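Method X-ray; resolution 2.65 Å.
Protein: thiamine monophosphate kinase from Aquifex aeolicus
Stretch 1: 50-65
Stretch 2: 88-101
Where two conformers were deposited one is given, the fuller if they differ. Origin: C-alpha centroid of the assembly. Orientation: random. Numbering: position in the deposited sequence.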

# COMPACT_ATOMS: atom_id res chain seq x y z
N HIS B 50 -8.91 -14.57 2.13
CA HIS B 50 -7.95 -14.72 3.23
C HIS B 50 -8.55 -14.93 4.61
O HIS B 50 -7.90 -15.50 5.50
CB HIS B 50 -7.01 -13.51 3.27
CG HIS B 50 -6.33 -13.24 1.96
ND1 HIS B 50 -6.84 -12.37 1.03
CD2 HIS B 50 -5.23 -13.79 1.41
CE1 HIS B 50 -6.08 -12.39 -0.05
NE2 HIS B 50 -5.09 -13.25 0.15
N PHE B 51 -9.78 -14.46 4.80
CA PHE B 51 -10.45 -14.59 6.09
C PHE B 51 -11.95 -14.40 5.91
O PHE B 51 -12.40 -14.02 4.83
CB PHE B 51 -9.89 -13.53 7.05
CG PHE B 51 -10.25 -12.11 6.68
CD1 PHE B 51 -11.45 -11.55 7.10
CD2 PHE B 51 -9.39 -11.35 5.88
CE1 PHE B 51 -11.79 -10.25 6.73
CE2 PHE B 51 -9.73 -10.05 5.51
CZ PHE B 51 -10.94 -9.50 5.94
N LEU B 52 -12.71 -14.67 6.97
CA LEU B 52 -14.16 -14.51 6.96
C LEU B 52 -14.53 -13.45 7.96
O LEU B 52 -13.82 -13.25 8.95
CB LEU B 52 -14.85 -15.81 7.35
CG LEU B 52 -14.57 -17.01 6.46
CD1 LEU B 52 -15.36 -18.20 6.97
CD2 LEU B 52 -14.94 -16.68 5.04
N ARG B 53 -15.66 -12.79 7.72
CA ARG B 53 -16.10 -11.75 8.63
C ARG B 53 -16.45 -12.30 10.01
O ARG B 53 -16.69 -11.55 10.95
CB ARG B 53 -17.31 -11.00 8.07
CG ARG B 53 -17.65 -9.78 8.91
CD ARG B 53 -18.65 -8.87 8.24
NE ARG B 53 -18.37 -8.69 6.82
CZ ARG B 53 -18.99 -7.81 6.04
NH1 ARG B 53 -19.93 -7.02 6.55
NH2 ARG B 53 -18.69 -7.73 4.74
N SER B 54 -16.48 -13.62 10.13
CA SER B 54 -16.82 -14.25 11.40
C SER B 54 -15.59 -14.42 12.28
O SER B 54 -15.70 -14.57 13.50
CB SER B 54 -17.51 -15.61 11.17
OG SER B 54 -16.66 -16.54 10.53
N TYR B 55 -14.41 -14.41 11.65
CA TYR B 55 -13.17 -14.55 12.41
C TYR B 55 -13.06 -13.29 13.23
O TYR B 55 -13.40 -12.21 12.75
CB TYR B 55 -11.95 -14.62 11.49
CG TYR B 55 -11.90 -15.79 10.53
CD1 TYR B 55 -12.86 -16.80 10.58
CD2 TYR B 55 -10.90 -15.87 9.56
CE1 TYR B 55 -12.84 -17.85 9.67
CE2 TYR B 55 -10.87 -16.92 8.64
CZ TYR B 55 -11.84 -17.90 8.71
OH TYR B 55 -11.87 -18.91 7.78
N ILE B 56 -12.61 -13.43 14.47
CA ILE B 56 -12.43 -12.29 15.35
C ILE B 56 -11.58 -11.23 14.64
O ILE B 56 -10.49 -11.51 14.15
CB ILE B 56 -11.76 -12.69 16.68
CG1 ILE B 56 -10.48 -13.48 16.40
CG2 ILE B 56 -12.73 -13.50 17.51
CD1 ILE B 56 -9.63 -13.76 17.64
N PRO B 57 -12.09 -9.99 14.56
CA PRO B 57 -11.41 -8.86 13.91
C PRO B 57 -9.98 -8.61 14.44
O PRO B 57 -9.07 -8.28 13.69
CB PRO B 57 -12.34 -7.69 14.20
CG PRO B 57 -13.70 -8.35 14.31
CD PRO B 57 -13.42 -9.60 15.08
N GLU B 58 -9.81 -8.77 15.75
CA GLU B 58 -8.54 -8.57 16.42
C GLU B 58 -7.38 -9.41 15.88
O GLU B 58 -6.25 -8.95 15.79
CB GLU B 58 -8.72 -8.84 17.92
CG GLU B 58 -9.62 -7.84 18.63
CD GLU B 58 -10.94 -8.45 19.07
OE1 GLU B 58 -11.59 -9.14 18.24
OE2 GLU B 58 -11.32 -8.21 20.24
N ALA B 59 -7.69 -10.65 15.51
CA ALA B 59 -6.68 -11.54 14.97
C ALA B 59 -6.36 -11.11 13.54
O ALA B 59 -5.21 -11.22 13.11
CB ALA B 59 -7.19 -12.98 15.01
N VAL B 60 -7.37 -10.63 12.80
CA VAL B 60 -7.17 -10.18 11.42
C VAL B 60 -6.29 -8.93 11.45
O VAL B 60 -5.44 -8.74 10.58
CB VAL B 60 -8.53 -9.85 10.70
CG1 VAL B 60 -8.27 -9.29 9.30
CG2 VAL B 60 -9.38 -11.10 10.58
N GLY B 61 -6.50 -8.08 12.45
CA GLY B 61 -5.71 -6.88 12.61
C GLY B 61 -4.27 -7.21 12.93
O GLY B 61 -3.36 -6.54 12.47
N TRP B 62 -4.07 -8.25 13.74
CA TRP B 62 -2.73 -8.68 14.10
C TRP B 62 -2.06 -9.27 12.86
O TRP B 62 -0.96 -8.90 12.50
CB TRP B 62 -2.79 -9.70 15.25
CG TRP B 62 -1.47 -10.37 15.59
CD1 TRP B 62 -0.87 -11.40 14.91
CD2 TRP B 62 -0.57 -10.00 16.65
NE1 TRP B 62 0.34 -11.68 15.47
CE2 TRP B 62 0.56 -10.85 16.54
CE3 TRP B 62 -0.61 -9.04 17.67
CZ2 TRP B 62 1.65 -10.76 17.41
CZ3 TRP B 62 0.47 -8.96 18.54
CH2 TRP B 62 1.59 -9.82 18.40
N LYS B 63 -2.76 -10.16 12.17
CA LYS B 63 -2.22 -10.77 10.97
C LYS B 63 -1.81 -9.73 9.92
O LYS B 63 -0.78 -9.88 9.29
CB LYS B 63 -3.25 -11.74 10.39
CG LYS B 63 -2.70 -12.68 9.36
CD LYS B 63 -3.59 -13.89 9.22
CE LYS B 63 -3.07 -14.84 8.16
NZ LYS B 63 -3.94 -16.04 8.01
N ALA B 64 -2.62 -8.69 9.74
CA ALA B 64 -2.31 -7.66 8.74
C ALA B 64 -0.89 -7.12 8.92
O ALA B 64 -0.19 -6.87 7.95
CB ALA B 64 -3.32 -6.54 8.82
N ILE B 65 -0.49 -6.93 10.17
CA ILE B 65 0.85 -6.44 10.47
C ILE B 65 1.89 -7.57 10.43
O ILE B 65 2.98 -7.40 9.91
CB ILE B 65 0.87 -5.77 11.86
CG1 ILE B 65 0.05 -4.48 11.81
CG2 ILE B 65 2.31 -5.52 12.31
CD1 ILE B 65 0.57 -3.42 10.87
N LEU B 88 -13.85 -0.75 3.35
CA LEU B 88 -14.90 -1.24 4.23
C LEU B 88 -16.33 -1.03 3.73
O LEU B 88 -16.65 0.01 3.16
CB LEU B 88 -14.76 -0.58 5.60
CG LEU B 88 -13.36 -0.63 6.22
CD1 LEU B 88 -13.20 0.46 7.29
CD2 LEU B 88 -13.13 -1.99 6.79
N PRO B 89 -17.20 -2.03 3.94
CA PRO B 89 -18.60 -1.90 3.51
C PRO B 89 -19.26 -0.90 4.47
O PRO B 89 -19.10 -1.02 5.69
CB PRO B 89 -19.15 -3.32 3.69
CG PRO B 89 -17.93 -4.19 3.58
CD PRO B 89 -16.89 -3.41 4.34
N GLU B 90 -19.99 0.07 3.94
CA GLU B 90 -20.62 1.10 4.78
C GLU B 90 -21.48 0.52 5.92
O GLU B 90 -21.69 1.17 6.94
CB GLU B 90 -21.46 2.07 3.91
CG GLU B 90 -22.82 1.52 3.48
CD GLU B 90 -23.63 2.49 2.61
OE1 GLU B 90 -23.64 3.71 2.92
OE2 GLU B 90 -24.29 2.04 1.64
N ASP B 91 -21.96 -0.71 5.76
CA ASP B 91 -22.78 -1.34 6.79
C ASP B 91 -22.00 -2.24 7.74
O ASP B 91 -22.56 -3.14 8.37
CB ASP B 91 -23.89 -2.17 6.14
CG ASP B 91 -23.35 -3.16 5.16
OD1 ASP B 91 -22.43 -2.77 4.41
OD2 ASP B 91 -23.85 -4.32 5.13
N LEU B 92 -20.71 -2.00 7.85
CA LEU B 92 -19.88 -2.79 8.73
C LEU B 92 -20.00 -2.25 10.16
O LEU B 92 -20.12 -1.03 10.36
CB LEU B 92 -18.42 -2.72 8.28
CG LEU B 92 -17.52 -3.67 9.06
CD1 LEU B 92 -17.93 -5.09 8.74
CD2 LEU B 92 -16.06 -3.44 8.71
N GLU B 93 -19.97 -3.15 11.14
CA GLU B 93 -20.05 -2.75 12.54
C GLU B 93 -18.81 -1.94 12.91
O GLU B 93 -17.69 -2.34 12.60
CB GLU B 93 -20.12 -3.97 13.46
CG GLU B 93 -21.49 -4.60 13.59
CD GLU B 93 -21.85 -5.44 12.40
OE1 GLU B 93 -21.07 -5.45 11.41
OE2 GLU B 93 -22.92 -6.10 12.44
N VAL B 94 -19.01 -0.82 13.58
CA VAL B 94 -17.89 0.02 13.96
C VAL B 94 -16.95 -0.75 14.88
O VAL B 94 -15.74 -0.54 14.86
CB VAL B 94 -18.37 1.28 14.69
CG1 VAL B 94 -17.19 2.06 15.20
CG2 VAL B 94 -19.21 2.13 13.76
N SER B 95 -17.53 -1.64 15.68
CA SER B 95 -16.78 -2.45 16.63
C SER B 95 -15.80 -3.36 15.91
O SER B 95 -14.76 -3.73 16.47
CB SER B 95 -17.76 -3.28 17.48
OG SER B 95 -18.61 -4.07 16.67
N TYR B 96 -16.12 -3.69 14.66
CA TYR B 96 -15.26 -4.54 13.85
C TYR B 96 -13.97 -3.80 13.57
O TYR B 96 -12.88 -4.34 13.72
CB TYR B 96 -15.90 -4.88 12.51
CG TYR B 96 -15.08 -5.88 11.71
CD1 TYR B 96 -15.38 -7.24 11.75
CD2 TYR B 96 -13.96 -5.47 10.98
CE1 TYR B 96 -14.60 -8.18 11.10
CE2 TYR B 96 -13.16 -6.41 10.33
CZ TYR B 96 -13.48 -7.76 10.39
OH TYR B 96 -12.69 -8.71 9.77
N VAL B 97 -14.10 -2.56 13.14
CA VAL B 97 -12.96 -1.73 12.82
C VAL B 97 -12.16 -1.44 14.08
O VAL B 97 -10.94 -1.53 14.07
CB VAL B 97 -13.45 -0.41 12.15
CG1 VAL B 97 -12.31 0.58 11.99
CG2 VAL B 97 -14.03 -0.73 10.79
N GLU B 98 -12.85 -1.14 15.18
CA GLU B 98 -12.18 -0.85 16.45
C GLU B 98 -11.37 -2.06 16.93
O GLU B 98 -10.26 -1.90 17.45
CB GLU B 98 -13.20 -0.47 17.53
CG GLU B 98 -12.57 0.33 18.67
CD GLU B 98 -13.47 0.49 19.90
OE1 GLU B 98 -14.62 0.97 19.75
OE2 GLU B 98 -13.00 0.14 21.02
N ARG B 99 -11.92 -3.26 16.78
CA ARG B 99 -11.24 -4.46 17.21
C ARG B 99 -10.11 -4.79 16.26
O ARG B 99 -9.10 -5.37 16.66
CB ARG B 99 -12.23 -5.61 17.32
CG ARG B 99 -13.08 -5.50 18.57
CD ARG B 99 -14.22 -6.51 18.61
NE ARG B 99 -15.05 -6.29 19.79
CZ ARG B 99 -15.03 -7.05 20.88
NH1 ARG B 99 -14.21 -8.09 20.95
NH2 ARG B 99 -15.81 -6.76 21.91
N PHE B 100 -10.27 -4.41 15.00
CA PHE B 100 -9.25 -4.65 14.00
C PHE B 100 -8.00 -3.85 14.37
O PHE B 100 -6.89 -4.38 14.38
CB PHE B 100 -9.74 -4.20 12.62
CG PHE B 100 -8.65 -4.12 11.59
CD1 PHE B 100 -8.23 -5.26 10.92
CD2 PHE B 100 -7.99 -2.93 11.37
CE1 PHE B 100 -7.16 -5.21 10.04
CE2 PHE B 100 -6.91 -2.87 10.50
CZ PHE B 100 -6.50 -4.01 9.83
N TYR B 101 -8.20 -2.58 14.68
CA TYR B 101 -7.08 -1.71 15.04
C TYR B 101 -6.45 -1.99 16.40
O TYR B 101 -5.32 -1.57 16.66
CB TYR B 101 -7.52 -0.25 14.92
CG TYR B 101 -7.48 0.23 13.49
CD1 TYR B 101 -6.27 0.36 12.82
CD2 TYR B 101 -8.66 0.51 12.79
CE1 TYR B 101 -6.23 0.75 11.50
CE2 TYR B 101 -8.64 0.90 11.47
CZ TYR B 101 -7.41 1.03 10.82
OH TYR B 101 -7.38 1.46 9.49

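Two helices, 57-65 and 94-101, carry most of this contact. Their axes come within 7.0 Å and their N-to-C directions differ by 44°, a close approach that depends on a glycine at the crossing: the CA atoms of Gly61 and Phe100 lie just 4.4 Å apart. Ahead of each helix a type I turn, Leu52 to Tyr55 in one stretch and Pro89 to Leu92 in the other, adds a smaller loop contact.

Along stretch 2, the first residue to matter is Pro89, whose CB points toward stretch 1. Its ring meets the end of Arg53, with CG 3.8 Å from Arg53 NH2. Leu92, at the far end of the same turn, joins in with CD1 3.5 Å from Arg53 NH1. Neither partner offers the guanidinium a hydrogen bond; they supply apolar surface, while Arg53 NE and NH2 are hydrogen-bonded elsewhere in the structure. The lesson is that a long arginine can pack its end against a turn while part of its guanidinium is hydrogen-bonded elsewhere.

Glu93 takes the N-cap position, and the helix that follows soon presents Tyr96, the residue most extensively covered by the other stretch. Its CB starts sideways, but with chi1 in t the ring reaches across to stretch 1. Pro57, in the first turn of its own helix, sits over one face: Pro57 CB lies 3.8 Å from the centroid of the Tyr96 ring, 8° off the normal, a well-centred CH-pi contact, and Pro57 CG comes within 3.3 Å of Tyr96 CD1. The proline ring offers a compact set of C-H groups to the aromatic face. Arg53 O lies near the plane of the tyrosine ring at its edge, 4.0 Å from Tyr96 CE1. Farther out, Tyr96 OH is 3.5 Å from Phe51 CE1 and 4.2 Å from Val60 CG2, so the hydroxyl ends among apolar groups of stretch 1.

Arg99, one turn on, brings the charge. Its aliphatic base packs on the proline, CB to Pro57 CB at 3.8 Å, and its extended chain carries NH1 to 3.0 Å from Glu58 OE2. This is a salt bridge on the exposed side of the contact; its hydrogen bond is weak, with an angle of 125° at the hydrogen. The backbone contributes as well, through a CA-H...O contact of 3.3 Å from Glu58 CA to Arg99 O.

Phe100 closes the contact where the backbones are nearest. Gly61 CA makes a CA-H...O contact of 3.3 Å with Phe100 O, at 159°. An ideal CB on Gly61 would fall 1.8 Å from that same oxygen, a clash, so this spacing requires the bare backbone. The phenylalanine CB points away, yet its ring returns to stretch 1, placing CZ 4.2 Å from Ala64 CB and CE1 4.3 Å from Val60 CG1. A glycine at the closest CA pair, facing a phenylalanine whose backbone it meets and whose ring reaches on to Val60 and Ala64, is the rule to take away.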